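Local coordinates for hypoxanthine phosphoribosyltransferase (Leishmania donovani, PDB 7CMJ), which catalyses the transfer of a 5-phosphoribosyl group from phosphoribosylpyrophosphate to hypoxanthine or guanine, making IMP or GMP in purine salvage, at residues L62-G67 / I121-D126; F69-D74 / I180-D185; K87-C92 / V112-E117. All coordinates share one frame; numbering follows the deposited sequence.

Contact 1: L62-G67 / I121-D126. With BA (barium ion), chain D; PO4 (phosphate ion), chain E.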
ATOM      1  N   LEU A  62       4.713 -13.944 -10.389  1.00 38.78           N
ATOM      2  CA  LEU A  62       4.685 -12.565  -9.925  1.00 33.69           C
ATOM      3  C   LEU A  62       3.978 -11.713 -10.969  1.00 30.03           C
ATOM      4  O   LEU A  62       4.590 -11.217 -11.908  1.00 40.61           O
ATOM      5  CB  LEU A  62       6.094 -12.075  -9.674  1.00 43.47           C
ATOM      6  CG  LEU A  62       6.380 -11.840  -8.210  1.00 48.88           C
ATOM      7  CD1 LEU A  62       7.516 -10.915  -8.242  1.00 60.09           C
ATOM      8  CD2 LEU A  62       5.197 -11.180  -7.552  1.00 49.84           C
ATOM      9  N   CYS A  63       2.681 -11.530 -10.792  1.00 27.26           N
ATOM     10  CA  CYS A  63       1.882 -10.743 -11.720  1.00 27.87           C
ATOM     11  C   CYS A  63       2.110  -9.257 -11.459  1.00 32.52           C
ATOM     12  O   CYS A  63       1.667  -8.715 -10.436  1.00 34.34           O
ATOM     13  CB  CYS A  63       0.411 -11.107 -11.571  1.00 31.08           C
ATOM     14  SG  CYS A  63      -0.641 -10.185 -12.672  1.00 41.27           S
ATOM     15  N   VAL A  64       2.794  -8.591 -12.385  1.00 26.26           N
ATOM     16  CA  VAL A  64       2.927  -7.140 -12.326  1.00 29.41           C
ATOM     17  C   VAL A  64       1.622  -6.527 -12.804  1.00 37.07           C
ATOM     18  O   VAL A  64       1.204  -6.730 -13.950  1.00 43.86           O
ATOM     19  CB  VAL A  64       4.103  -6.659 -13.182  1.00 34.78           C
ATOM     20  CG1 VAL A  64       4.281  -5.176 -13.017  1.00 31.21           C
ATOM     21  CG2 VAL A  64       5.388  -7.428 -12.829  1.00 31.91           C
ATOM     22  N   LEU A  65       0.955  -5.802 -11.924  1.00 33.47           N
ATOM     23  CA  LEU A  65      -0.321  -5.206 -12.277  1.00 34.61           C
ATOM     24  C   LEU A  65      -0.114  -3.900 -13.037  1.00 39.28           C
ATOM     25  O   LEU A  65       0.913  -3.233 -12.885  1.00 51.92           O
ATOM     26  CB  LEU A  65      -1.136  -4.964 -11.017  1.00 39.97           C
ATOM     27  CG  LEU A  65      -1.570  -6.258 -10.350  1.00 38.10           C
ATOM     28  CD1 LEU A  65      -2.035  -5.932  -8.944  1.00 48.94           C
ATOM     29  CD2 LEU A  65      -2.689  -6.863 -11.152  1.00 28.23           C
ATOM     30  N   LYS A  66      -1.079  -3.554 -13.893  1.00 40.07           N
ATOM     31  CA  LYS A  66      -2.259  -4.371 -14.188  1.00 33.91           C
ATOM     32  C   LYS A  66      -2.095  -5.268 -15.401  1.00 40.55           C
ATOM     33  O   LYS A  66      -2.733  -6.309 -15.481  1.00 46.13           O
ATOM     34  CB  LYS A  66      -3.471  -3.493 -14.449  1.00 34.44           C
ATOM     35  CG  LYS A  66      -3.784  -2.456 -13.416  1.00 35.28           C
ATOM     36  CD  LYS A  66      -4.974  -1.660 -13.916  1.00 35.58           C
ATOM     37  CE  LYS A  66      -5.437  -0.604 -12.935  1.00 32.68           C
ATOM     38  NZ  LYS A  66      -6.479   0.192 -13.612  1.00 29.51           N
ATOM     39  N   GLY A  67      -1.247  -4.849 -16.346  1.00 39.09           N
ATOM     40  CA  GLY A  67      -1.222  -5.431 -17.684  1.00 34.91           C
ATOM     41  C   GLY A  67      -1.032  -6.937 -17.754  1.00 35.28           C
ATOM     42  O   GLY A  67      -1.440  -7.559 -18.751  1.00 47.80           O
ATOM     43  N   ILE A 121      10.850 -17.815  -8.411  1.00 36.17           N
ATOM     44  CA  ILE A 121       9.929 -16.761  -8.807  1.00 37.87           C
ATOM     45  C   ILE A 121      10.048 -16.515 -10.296  1.00 34.54           C
ATOM     46  O   ILE A 121      11.155 -16.449 -10.848  1.00 45.55           O
ATOM     47  CB  ILE A 121      10.201 -15.449  -8.056  1.00 47.49           C
ATOM     48  CG1 ILE A 121      10.195 -15.677  -6.552  1.00 43.13           C
ATOM     49  CG2 ILE A 121       9.197 -14.378  -8.503  1.00 47.02           C
ATOM     50  CD1 ILE A 121      10.699 -14.486  -5.854  1.00 50.20           C
ATOM     51  N   LEU A 122       8.908 -16.346 -10.934  1.00 36.93           N
ATOM     52  CA  LEU A 122       8.830 -15.935 -12.323  1.00 35.98           C
ATOM     53  C   LEU A 122       8.082 -14.609 -12.367  1.00 39.67           C
ATOM     54  O   LEU A 122       6.896 -14.552 -12.029  1.00 35.98           O
ATOM     55  CB  LEU A 122       8.132 -17.004 -13.151  1.00 38.38           C
ATOM     56  CG  LEU A 122       8.300 -16.906 -14.662  1.00 48.67           C
ATOM     57  CD1 LEU A 122       9.775 -16.953 -14.996  1.00 49.25           C
ATOM     58  CD2 LEU A 122       7.531 -18.050 -15.346  1.00 40.29           C
ATOM     59  N   ILE A 123       8.780 -13.538 -12.738  1.00 41.51           N
ATOM     60  CA  ILE A 123       8.139 -12.239 -12.923  1.00 41.50           C
ATOM     61  C   ILE A 123       7.337 -12.295 -14.217  1.00 41.04           C
ATOM     62  O   ILE A 123       7.889 -12.588 -15.285  1.00 40.44           O
ATOM     63  CB  ILE A 123       9.173 -11.103 -12.959  1.00 38.92           C
ATOM     64  CG1 ILE A 123       9.900 -10.993 -11.622  1.00 37.03           C
ATOM     65  CG2 ILE A 123       8.508  -9.781 -13.298  1.00 32.26           C
ATOM     66  CD1 ILE A 123      10.975  -9.926 -11.600  1.00 31.89           C
ATOM     67  N   VAL A 124       6.035 -12.029 -14.126  1.00 28.49           N
ATOM     68  CA  VAL A 124       5.143 -12.101 -15.278  1.00 30.38           C
ATOM     69  C   VAL A 124       4.895 -10.701 -15.819  1.00 29.64           C
ATOM     70  O   VAL A 124       4.339  -9.841 -15.128  1.00 33.36           O
ATOM     71  CB  VAL A 124       3.823 -12.791 -14.934  1.00 30.11           C
ATOM     72  CG1 VAL A 124       2.905 -12.784 -16.165  1.00 28.02           C
ATOM     73  CG2 VAL A 124       4.096 -14.202 -14.449  1.00 28.15           C
ATOM     74  N   GLU A 125       5.279 -10.486 -17.070  1.00 38.35           N
ATOM     75  CA  GLU A 125       5.126  -9.203 -17.730  1.00 45.66           C
ATOM     76  C   GLU A 125       4.426  -9.371 -19.078  1.00 44.30           C
ATOM     77  O   GLU A 125       4.584 -10.386 -19.767  1.00 41.82           O
ATOM     78  CB  GLU A 125       6.499  -8.511 -17.918  1.00 40.98           C
ATOM     79  CG  GLU A 125       6.906  -7.623 -16.766  1.00 47.77           C
ATOM     80  CD  GLU A 125       6.077  -6.355 -16.713  1.00 57.55           C
ATOM     81  OE1 GLU A 125       5.174  -6.239 -17.566  1.00 61.68           O
ATOM     82  OE2 GLU A 125       6.322  -5.487 -15.837  1.00 48.82           O
ATOM     83  N   ASP A 126       3.655  -8.346 -19.448  1.00 39.31           N
ATOM     84  CA  ASP A 126       3.033  -8.292 -20.767  1.00 42.03           C
ATOM     85  C   ASP A 126       4.024  -7.794 -21.830  1.00 42.81           C
ATOM     86  O   ASP A 126       4.142  -8.389 -22.902  1.00 44.35           O
ATOM     87  CB  ASP A 126       1.780  -7.404 -20.700  1.00 30.80           C
ATOM     88  CG  ASP A 126       2.077  -6.044 -20.122  1.00 43.77           C
ATOM     89  OD1 ASP A 126       1.167  -5.190 -20.004  1.00 43.24           O
ATOM     90  OD2 ASP A 126       3.260  -5.832 -19.782  1.00 59.29           O
TER
HETATM   91 BA    BA D 302       3.569  -4.440 -17.747  1.00 77.22          BA
HETATM   92  P   PO4 E 303      -0.398  -1.058 -16.706  1.00 44.23           P
HETATM   93  O1  PO4 E 303       0.871  -0.453 -16.168  1.00 48.75           O
HETATM   94  O2  PO4 E 303      -1.279  -1.503 -15.577  1.00 35.55           O
HETATM   95  O3  PO4 E 303      -1.116  -0.017 -17.531  1.00 39.55           O
HETATM   96  O4  PO4 E 303      -0.021  -2.266 -17.515  1.00 53.62           O
HETATM   97  O   HOH W   1       1.997  -6.310 -16.268  1.00 58.30           O
HETATM   98  O   HOH W   2       5.253  -3.419 -19.278  1.00 69.79           O

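Contact 2: F69-D74 / I180-D185. With MG (magnesium ion), chain C.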
ATOM      1  N   PHE A  69      -2.400  -9.304 -15.981  1.00 28.05           N
ATOM      2  CA  PHE A  69      -3.332 -10.116 -15.210  1.00 31.03           C
ATOM      3  C   PHE A  69      -4.075 -11.129 -16.077  1.00 37.39           C
ATOM      4  O   PHE A  69      -4.201 -12.299 -15.698  1.00 35.50           O
ATOM      5  CB  PHE A  69      -4.266  -9.213 -14.410  1.00 26.04           C
ATOM      6  CG  PHE A  69      -5.546  -8.836 -15.097  1.00 30.04           C
ATOM      7  CD1 PHE A  69      -6.728  -9.499 -14.796  1.00 31.90           C
ATOM      8  CD2 PHE A  69      -5.588  -7.770 -15.972  1.00 27.09           C
ATOM      9  CE1 PHE A  69      -7.915  -9.130 -15.392  1.00 35.09           C
ATOM     10  CE2 PHE A  69      -6.765  -7.392 -16.561  1.00 31.38           C
ATOM     11  CZ  PHE A  69      -7.934  -8.071 -16.277  1.00 37.92           C
ATOM     12  N   ILE A  70      -4.540 -10.733 -17.254  1.00 40.77           N
ATOM     13  CA  ILE A  70      -5.127 -11.743 -18.115  1.00 34.10           C
ATOM     14  C   ILE A  70      -4.073 -12.763 -18.508  1.00 35.92           C
ATOM     15  O   ILE A  70      -4.312 -13.977 -18.458  1.00 28.45           O
ATOM     16  CB  ILE A  70      -5.788 -11.079 -19.326  1.00 32.39           C
ATOM     17  CG1 ILE A  70      -7.128 -10.490 -18.884  1.00 30.74           C
ATOM     18  CG2 ILE A  70      -5.915 -12.077 -20.481  1.00 29.79           C
ATOM     19  CD1 ILE A  70      -7.801  -9.678 -19.946  1.00 41.66           C
ATOM     20  N   PHE A  71      -2.875 -12.290 -18.853  1.00 46.86           N
ATOM     21  CA  PHE A  71      -1.807 -13.205 -19.247  1.00 45.22           C
ATOM     22  C   PHE A  71      -1.447 -14.146 -18.115  1.00 48.13           C
ATOM     23  O   PHE A  71      -1.173 -15.329 -18.353  1.00 46.76           O
ATOM     24  CB  PHE A  71      -0.579 -12.419 -19.687  1.00 32.86           C
ATOM     25  CG  PHE A  71       0.603 -13.271 -20.035  1.00 36.68           C
ATOM     26  CD1 PHE A  71       0.453 -14.436 -20.759  1.00 38.57           C
ATOM     27  CD2 PHE A  71       1.885 -12.884 -19.661  1.00 41.80           C
ATOM     28  CE1 PHE A  71       1.560 -15.218 -21.092  1.00 39.75           C
ATOM     29  CE2 PHE A  71       2.989 -13.652 -19.990  1.00 35.15           C
ATOM     30  CZ  PHE A  71       2.825 -14.821 -20.707  1.00 37.26           C
ATOM     31  N   THR A  72      -1.443 -13.636 -16.874  1.00 42.58           N
ATOM     32  CA  THR A  72      -1.163 -14.483 -15.717  1.00 39.98           C
ATOM     33  C   THR A  72      -2.234 -15.551 -15.573  1.00 35.33           C
ATOM     34  O   THR A  72      -1.925 -16.741 -15.405  1.00 27.88           O
ATOM     35  CB  THR A  72      -1.061 -13.635 -14.436  1.00 44.04           C
ATOM     36  OG1 THR A  72       0.133 -12.846 -14.474  1.00 43.11           O
ATOM     37  CG2 THR A  72      -1.011 -14.514 -13.199  1.00 26.45           C
ATOM     38  N   ALA A  73      -3.506 -15.144 -15.674  1.00 30.73           N
ATOM     39  CA  ALA A  73      -4.599 -16.096 -15.489  1.00 34.19           C
ATOM     40  C   ALA A  73      -4.537 -17.218 -16.524  1.00 34.10           C
ATOM     41  O   ALA A  73      -4.728 -18.396 -16.188  1.00 31.96           O
ATOM     42  CB  ALA A  73      -5.946 -15.378 -15.538  1.00 30.19           C
ATOM     43  N   ASP A  74      -4.232 -16.888 -17.780  1.00 32.82           N
ATOM     44  CA  ASP A  74      -4.115 -17.969 -18.755  1.00 41.72           C
ATOM     45  C   ASP A  74      -2.822 -18.756 -18.569  1.00 45.39           C
ATOM     46  O   ASP A  74      -2.844 -19.990 -18.636  1.00 51.70           O
ATOM     47  CB  ASP A  74      -4.204 -17.438 -20.183  1.00 40.89           C
ATOM     48  CG  ASP A  74      -5.538 -16.788 -20.484  1.00 41.11           C
ATOM     49  OD1 ASP A  74      -5.673 -16.263 -21.598  1.00 40.33           O
ATOM     50  OD2 ASP A  74      -6.442 -16.769 -19.619  1.00 38.41           O
ATOM     51  N   ILE A 180      -3.142  -2.965 -27.695  1.00 49.87           N
ATOM     52  CA  ILE A 180      -4.253  -3.015 -26.768  1.00 49.61           C
ATOM     53  C   ILE A 180      -4.718  -4.463 -26.696  1.00 50.27           C
ATOM     54  O   ILE A 180      -4.319  -5.310 -27.500  1.00 44.57           O
ATOM     55  CB  ILE A 180      -5.404  -2.083 -27.189  1.00 44.48           C
ATOM     56  CG1 ILE A 180      -5.720  -2.285 -28.659  1.00 46.30           C
ATOM     57  CG2 ILE A 180      -5.010  -0.655 -27.012  1.00 41.17           C
ATOM     58  CD1 ILE A 180      -6.900  -1.495 -29.094  1.00 52.84           C
ATOM     59  N   GLY A 181      -5.569  -4.741 -25.711  1.00 45.72           N
ATOM     60  CA  GLY A 181      -6.191  -6.040 -25.581  1.00 40.15           C
ATOM     61  C   GLY A 181      -5.398  -6.984 -24.702  1.00 35.93           C
ATOM     62  O   GLY A 181      -4.260  -6.722 -24.310  1.00 42.27           O
ATOM     63  N   TYR A 182      -6.031  -8.116 -24.394  1.00 33.85           N
ATOM     64  CA  TYR A 182      -5.425  -9.181 -23.593  1.00 39.81           C
ATOM     65  C   TYR A 182      -4.789  -8.616 -22.325  1.00 38.83           C
ATOM     66  O   TYR A 182      -3.648  -8.913 -21.982  1.00 46.26           O
ATOM     67  CB  TYR A 182      -4.413  -9.991 -24.418  1.00 40.37           C
ATOM     68  CG  TYR A 182      -4.163 -11.389 -23.868  1.00 42.52           C
ATOM     69  CD1 TYR A 182      -5.120 -12.394 -24.017  1.00 39.00           C
ATOM     70  CD2 TYR A 182      -2.977 -11.702 -23.187  1.00 41.01           C
ATOM     71  CE1 TYR A 182      -4.913 -13.671 -23.514  1.00 32.47           C
ATOM     72  CE2 TYR A 182      -2.762 -12.979 -22.671  1.00 40.63           C
ATOM     73  CZ  TYR A 182      -3.739 -13.961 -22.839  1.00 46.09           C
ATOM     74  OH  TYR A 182      -3.538 -15.231 -22.341  1.00 42.53           O
ATOM     75  N   GLY A 183      -5.546  -7.776 -21.626  1.00 41.18           N
ATOM     76  CA  GLY A 183      -5.077  -7.151 -20.409  1.00 40.57           C
ATOM     77  C   GLY A 183      -4.403  -5.809 -20.596  1.00 39.90           C
ATOM     78  O   GLY A 183      -4.395  -5.002 -19.661  1.00 43.32           O
ATOM     79  N   MET A 184      -3.841  -5.543 -21.766  1.00 36.46           N
ATOM     80  CA  MET A 184      -3.102  -4.309 -21.995  1.00 41.71           C
ATOM     81  C   MET A 184      -4.037  -3.194 -22.444  1.00 46.95           C
ATOM     82  O   MET A 184      -5.064  -3.439 -23.083  1.00 51.02           O
ATOM     83  CB  MET A 184      -1.993  -4.532 -23.022  1.00 36.31           C
ATOM     84  CG  MET A 184      -1.012  -5.592 -22.564  1.00 33.93           C
ATOM     85  SD  MET A 184       0.097  -6.138 -23.867  1.00 43.71           S
ATOM     86  CE  MET A 184      -1.043  -7.059 -24.906  1.00 42.42           C
ATOM     87  N   ASP A 185      -3.663  -1.958 -22.106  1.00 46.96           N
ATOM     88  CA  ASP A 185      -4.596  -0.842 -22.088  1.00 48.40           C
ATOM     89  C   ASP A 185      -4.165   0.299 -22.999  1.00 47.82           C
ATOM     90  O   ASP A 185      -2.994   0.446 -23.367  1.00 40.65           O
ATOM     91  CB  ASP A 185      -4.780  -0.284 -20.662  1.00 42.31           C
ATOM     92  CG  ASP A 185      -3.664   0.678 -20.250  1.00 47.31           C
ATOM     93  OD1 ASP A 185      -2.487   0.252 -20.202  1.00 50.35           O
ATOM     94  OD2 ASP A 185      -3.963   1.864 -19.966  1.00 52.28           O
TER
HETATM   95 MG    MG C 301      -0.569   0.938 -19.485  1.00 53.53          MG
HETATM   96  O   HOH W   3      -1.038   3.034 -18.569  1.00 61.97           O
HETATM   97  O   HOH W   4      -0.115   1.223 -21.891  1.00 48.18           O
HETATM   98  O   HOH W   5      -0.433  -1.150 -20.383  1.00 57.88           O

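Contact 3: K87-C92 / V112-E117. With PO4 (phosphate ion), chain J.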
ATOM      1  N   LYS A  87       1.996 -20.896  -7.262  1.00 39.11           N
ATOM      2  CA  LYS A  87       1.317 -19.903  -6.436  1.00 34.35           C
ATOM      3  C   LYS A  87       1.387 -18.565  -7.164  1.00 37.91           C
ATOM      4  O   LYS A  87       2.234 -18.363  -8.044  1.00 44.39           O
ATOM      5  CB  LYS A  87       1.938 -19.790  -5.035  1.00 30.74           C
ATOM      6  CG  LYS A  87       1.806 -21.067  -4.250  1.00 41.16           C
ATOM      7  CD  LYS A  87       2.090 -20.901  -2.776  1.00 36.98           C
ATOM      8  CE  LYS A  87       1.770 -22.171  -2.018  1.00 34.42           C
ATOM      9  NZ  LYS A  87       2.602 -22.283  -0.791  1.00 48.25           N
ATOM     10  N   VAL A  88       0.484 -17.650  -6.817  1.00 30.54           N
ATOM     11  CA  VAL A  88       0.409 -16.358  -7.497  1.00 30.93           C
ATOM     12  C   VAL A  88       0.521 -15.219  -6.492  1.00 38.13           C
ATOM     13  O   VAL A  88      -0.234 -15.154  -5.513  1.00 35.01           O
ATOM     14  CB  VAL A  88      -0.886 -16.207  -8.310  1.00 29.39           C
ATOM     15  CG1 VAL A  88      -0.730 -15.059  -9.307  1.00 29.68           C
ATOM     16  CG2 VAL A  88      -1.245 -17.508  -9.009  1.00 33.31           C
ATOM     17  N   GLU A  89       1.419 -14.292  -6.772  1.00 44.43           N
ATOM     18  CA  GLU A  89       1.524 -13.059  -6.014  1.00 42.30           C
ATOM     19  C   GLU A  89       1.387 -11.878  -6.962  1.00 41.73           C
ATOM     20  O   GLU A  89       1.751 -11.959  -8.138  1.00 43.74           O
ATOM     21  CB  GLU A  89       2.848 -12.998  -5.262  1.00 35.61           C
ATOM     22  CG  GLU A  89       2.966 -14.050  -4.172  1.00 38.78           C
ATOM     23  CD  GLU A  89       2.068 -13.758  -2.975  1.00 50.97           C
ATOM     24  OE1 GLU A  89       1.935 -14.658  -2.121  1.00 53.10           O
ATOM     25  OE2 GLU A  89       1.490 -12.641  -2.887  1.00 50.18           O
ATOM     26  N   PHE A  90       0.836 -10.786  -6.451  1.00 36.10           N
ATOM     27  CA  PHE A  90       0.662  -9.577  -7.240  1.00 32.56           C
ATOM     28  C   PHE A  90       1.455  -8.437  -6.630  1.00 33.17           C
ATOM     29  O   PHE A  90       1.517  -8.287  -5.404  1.00 41.31           O
ATOM     30  CB  PHE A  90      -0.799  -9.188  -7.334  1.00 25.15           C
ATOM     31  CG  PHE A  90      -1.676 -10.307  -7.785  1.00 38.33           C
ATOM     32  CD1 PHE A  90      -2.105 -10.380  -9.110  1.00 31.18           C
ATOM     33  CD2 PHE A  90      -2.062 -11.304  -6.894  1.00 37.51           C
ATOM     34  CE1 PHE A  90      -2.898 -11.411  -9.528  1.00 25.17           C
ATOM     35  CE2 PHE A  90      -2.864 -12.342  -7.308  1.00 34.60           C
ATOM     36  CZ  PHE A  90      -3.282 -12.397  -8.632  1.00 38.98           C
ATOM     37  N   ILE A  91       2.068  -7.639  -7.489  1.00 33.65           N
ATOM     38  CA  ILE A  91       2.655  -6.384  -7.059  1.00 37.08           C
ATOM     39  C   ILE A  91       2.089  -5.280  -7.933  1.00 31.84           C
ATOM     40  O   ILE A  91       1.610  -5.513  -9.043  1.00 29.48           O
ATOM     41  CB  ILE A  91       4.193  -6.399  -7.108  1.00 32.64           C
ATOM     42  CG1 ILE A  91       4.692  -6.487  -8.541  1.00 37.37           C
ATOM     43  CG2 ILE A  91       4.742  -7.565  -6.300  1.00 29.82           C
ATOM     44  CD1 ILE A  91       6.201  -6.227  -8.620  1.00 42.77           C
ATOM     45  N   CYS A  92       2.115  -4.068  -7.402  1.00 27.66           N
ATOM     46  CA  CYS A  92       1.631  -2.916  -8.145  1.00 37.05           C
ATOM     47  C   CYS A  92       2.525  -1.739  -7.807  1.00 38.75           C
ATOM     48  O   CYS A  92       2.737  -1.434  -6.632  1.00 40.21           O
ATOM     49  CB  CYS A  92       0.165  -2.601  -7.824  1.00 42.73           C
ATOM     50  SG  CYS A  92      -0.597  -1.348  -8.902  1.00 49.51           S
ATOM     51  N   VAL A 112       4.352  -8.554  -2.144  1.00 33.38           N
ATOM     52  CA  VAL A 112       3.827  -9.920  -2.119  1.00 35.42           C
ATOM     53  C   VAL A 112       3.299 -10.271  -0.723  1.00 32.91           C
ATOM     54  O   VAL A 112       3.800  -9.783   0.300  1.00 31.48           O
ATOM     55  CB  VAL A 112       4.905 -10.920  -2.581  1.00 36.28           C
ATOM     56  CG1 VAL A 112       5.209 -10.713  -4.045  1.00 39.80           C
ATOM     57  CG2 VAL A 112       6.171 -10.740  -1.775  1.00 29.37           C
ATOM     58  N   ARG A 113       2.273 -11.141  -0.683  1.00 31.23           N
ATOM     59  CA  ARG A 113       1.646 -11.588   0.565  1.00 32.91           C
ATOM     60  C   ARG A 113       2.422 -12.717   1.242  1.00 41.63           C
ATOM     61  O   ARG A 113       2.410 -12.824   2.474  1.00 45.98           O
ATOM     62  CB  ARG A 113       0.204 -12.035   0.284  1.00 29.01           C
ATOM     63  CG  ARG A 113      -0.522 -12.752   1.426  1.00 30.05           C
ATOM     64  CD  ARG A 113      -1.724 -13.572   0.915  1.00 51.23           C
ATOM     65  NE  ARG A 113      -2.836 -12.710   0.496  1.00 60.45           N
ATOM     66  CZ  ARG A 113      -4.001 -13.135   0.002  1.00 55.66           C
ATOM     67  NH1 ARG A 113      -4.235 -14.435  -0.150  1.00 46.31           N
ATOM     68  NH2 ARG A 113      -4.936 -12.247  -0.341  1.00 54.52           N
ATOM     69  N   ASP A 114       3.068 -13.580   0.469  1.00 42.75           N
ATOM     70  CA  ASP A 114       3.917 -14.630   1.008  1.00 49.40           C
ATOM     71  C   ASP A 114       5.375 -14.215   0.896  1.00 49.53           C
ATOM     72  O   ASP A 114       5.784 -13.616  -0.103  1.00 52.76           O
ATOM     73  CB  ASP A 114       3.730 -15.955   0.266  1.00 63.12           C
ATOM     74  CG  ASP A 114       2.338 -16.540   0.422  1.00 74.40           C
ATOM     75  OD1 ASP A 114       1.699 -16.329   1.477  1.00 79.31           O
ATOM     76  OD2 ASP A 114       1.898 -17.231  -0.527  1.00 76.59           O
ATOM     77  N   SER A 115       6.154 -14.528   1.931  1.00 42.27           N
ATOM     78  CA  SER A 115       7.599 -14.517   1.801  1.00 35.88           C
ATOM     79  C   SER A 115       8.009 -15.362   0.603  1.00 42.75           C
ATOM     80  O   SER A 115       7.410 -16.404   0.323  1.00 42.51           O
ATOM     81  CB  SER A 115       8.256 -15.076   3.065  1.00 35.91           C
ATOM     82  OG  SER A 115       9.613 -15.442   2.825  1.00 40.32           O
ATOM     83  N   VAL A 116       9.035 -14.915  -0.106  1.00 33.80           N
ATOM     84  CA  VAL A 116       9.541 -15.697  -1.220  1.00 39.92           C
ATOM     85  C   VAL A 116      10.986 -16.123  -0.977  1.00 39.74           C
ATOM     86  O   VAL A 116      11.686 -16.491  -1.907  1.00 40.64           O
ATOM     87  CB  VAL A 116       9.380 -14.937  -2.553  1.00 43.16           C
ATOM     88  CG1 VAL A 116       7.901 -14.714  -2.865  1.00 31.29           C
ATOM     89  CG2 VAL A 116      10.131 -13.606  -2.526  1.00 38.35           C
ATOM     90  N   GLU A 117      11.433 -16.076   0.276  1.00 36.66           N
ATOM     91  CA  GLU A 117      12.779 -16.530   0.604  1.00 49.54           C
ATOM     92  C   GLU A 117      12.962 -17.972   0.144  1.00 52.66           C
ATOM     93  O   GLU A 117      12.132 -18.840   0.448  1.00 51.79           O
ATOM     94  CB  GLU A 117      13.041 -16.408   2.109  1.00 39.81           C
ATOM     95  CG  GLU A 117      14.491 -16.615   2.500  1.00 44.74           C
ATOM     96  CD  GLU A 117      14.709 -16.702   4.012  1.00 61.04           C
ATOM     97  OE1 GLU A 117      14.454 -15.709   4.727  1.00 56.96           O
ATOM     98  OE2 GLU A 117      15.145 -17.773   4.490  1.00 70.48           O
TER
HETATM   99  P   PO4 J 304      -8.057 -14.687  -1.256  1.00 49.56           P
HETATM  100  O1  PO4 J 304      -8.777 -13.772  -0.298  1.00 59.27           O
HETATM  101  O2  PO4 J 304      -6.908 -13.956  -1.880  1.00 36.13           O
HETATM  102  O3  PO4 J 304      -9.033 -15.051  -2.341  1.00 60.71           O
HETATM  103  O4  PO4 J 304      -7.555 -15.935  -0.555  1.00 35.78           O
HETATM  104  O   HOH W   6       2.324 -19.960   0.945  1.00 38.69           O

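Contact 1: L62-G67 / I121-D126
Val-124 O takes two donors: Val-64 N, through a weak but nearly straight bond of 3.4 Å, and the hydroxyl of Ser-68. Two residues earlier, Leu-62 clasps the same strand from both of its peptide groups, its N giving to Leu-122 O (2.8 Å) and its O taking from Val-124 N (2.8 Å), so the two strands run parallel. On one face the CG of Leu-62 crosses the CG2 branch of Ile-121 at 3.8 Å while its CD1 lies alongside Ile-123. With CG1 anti to its backbone N (chi1 -176°), Val-64 sets that methyl against Glu-125 OE2 and offers CG2 to Ile-123. Glu-125 bends back at chi2 and puts OE1 on the barium ion (2.4 Å), which Asp-126 OD2 also holds. The cis peptide before Lys-66, a feature of the pyrophosphate loop in these enzymes, presents Lys-66 N to phosphate O2 (2.7 Å), consistent with mimicry of a substrate phosphate. Strands 59-64 and 120-125 are neighbours at the heart of the phosphoribosyltransferase sheet: helix 69-81 packs on Cys-63 and Val-124, and helix 131-142 on Leu-62 and Ile-123.

Contact 2: F69-D74 / I180-D185
The ring of Tyr-182 lies across helix 69-81, with Ile-70 over one face and Asp-74 at its hydroxyl edge. Ile-70 CG2, anti to its own backbone N, sits 3.5 Å from the ring centroid and 10° off the normal, a centred CH-pi contact. Its other branch diverges, setting CD1 beside Gly-183 N (3.4 Å). Phe-71 CB lies 3.7 Å from Tyr-182 CE2. Asp-74 and Tyr-182 meet tip to tip: the hydroxyl OH donates to OD1 (2.5 Å), the carboxylate turned 67° against the ring. Tyr-182 and Gly-183 form the corner of a type I' turn, closed by Met-184 N to Gly-181 O, and both corner residues have positive phi. Just past this turn, Asp-185 OD1 binds the magnesium ion at 2.2 Å, so the loop anchored on the helix leads straight into the metal site. Asp-74 OD1 also accepts from Trp-34 NE1 and pairs with Arg-77 of the second subunit, while OD2 pairs with Arg-77 of its own chain. Two arginines and two neutral donors around one buried carboxylate would favour its ionised form, making the tyrosine's anchor part of a charge cluster at the subunit interface.

Contact 3: K87-C92 / V112-E117
Glu-89 leaves strand 86-94 toward the loop 112-117, and its CB rests on Val-112 CG1 at 3.5 Å. The next carbon, CG, stays against the same valine, near both CB and CG1. There the chain bends (chi2 -72°), and the carboxylate is carried over the backbone of the loop, whose two successive N-H groups it receives. Arg-113 N gives to OE2 (2.8 Å), and Asp-114 N gives to OE1 (3.0 Å) through a more bent bond. Each donor stands well above the carboxylate plane, more than 50° out of it. Asp-114 OD2 also lies 3.0 Å from Glu-89 OE1, two acceptors with their carboxylate planes 77° apart; Lys-66 of the second subunit, salt-bridged to OE1, would ease this meeting of like charges. A water accepts from Lys-87 NZ and gives a weak bond to Asp-114 OD2. Arg-113 turns away at its end, where NH1 and NH2 both donate to phosphate O2 at the guanidinium edge, and NH1 pairs with Glu-188 of the second subunit. That phosphate is held as well by Lys-66 N of the second subunit, so the loop reaches the phosphate-binding loop of another chain. Along the strand, Ile-91 CG2 lies beside Val-112 CG1 (3.9 Å). Strand 86-94 runs between strands 59-64 and 107-110, and the loop 112-117 passes along it from 107-110 toward strand 120-125, with Val-112 also packed on Leu-62 of strand 59-64.

Overall arrangement
Contacts 1 and 3 share the mixed sheet, where strand 59-64 lies between 120-125 and 86-94; their centres are about 11 Å apart. The centre of contact 2 lies about 10 Å from that of contact 1 and about 19 Å from that of contact 3, with helix 69-81 set over the sheet. Along the chain, strand 59-64, helix 69-81 and strand 86-94 follow in turn, a beta-alpha-beta unit; loop 112-117, strand 120-125 and loop 180-185 come next. Contacts 1 and 2 therefore interlock, and contact 3 falls within the span of each. Contacts 1 and 2 hold the barium and magnesium sites and a phosphate at one end of the sheet, whereas contact 3 lends Arg-113 to the phosphate of the second subunit, which all three touch.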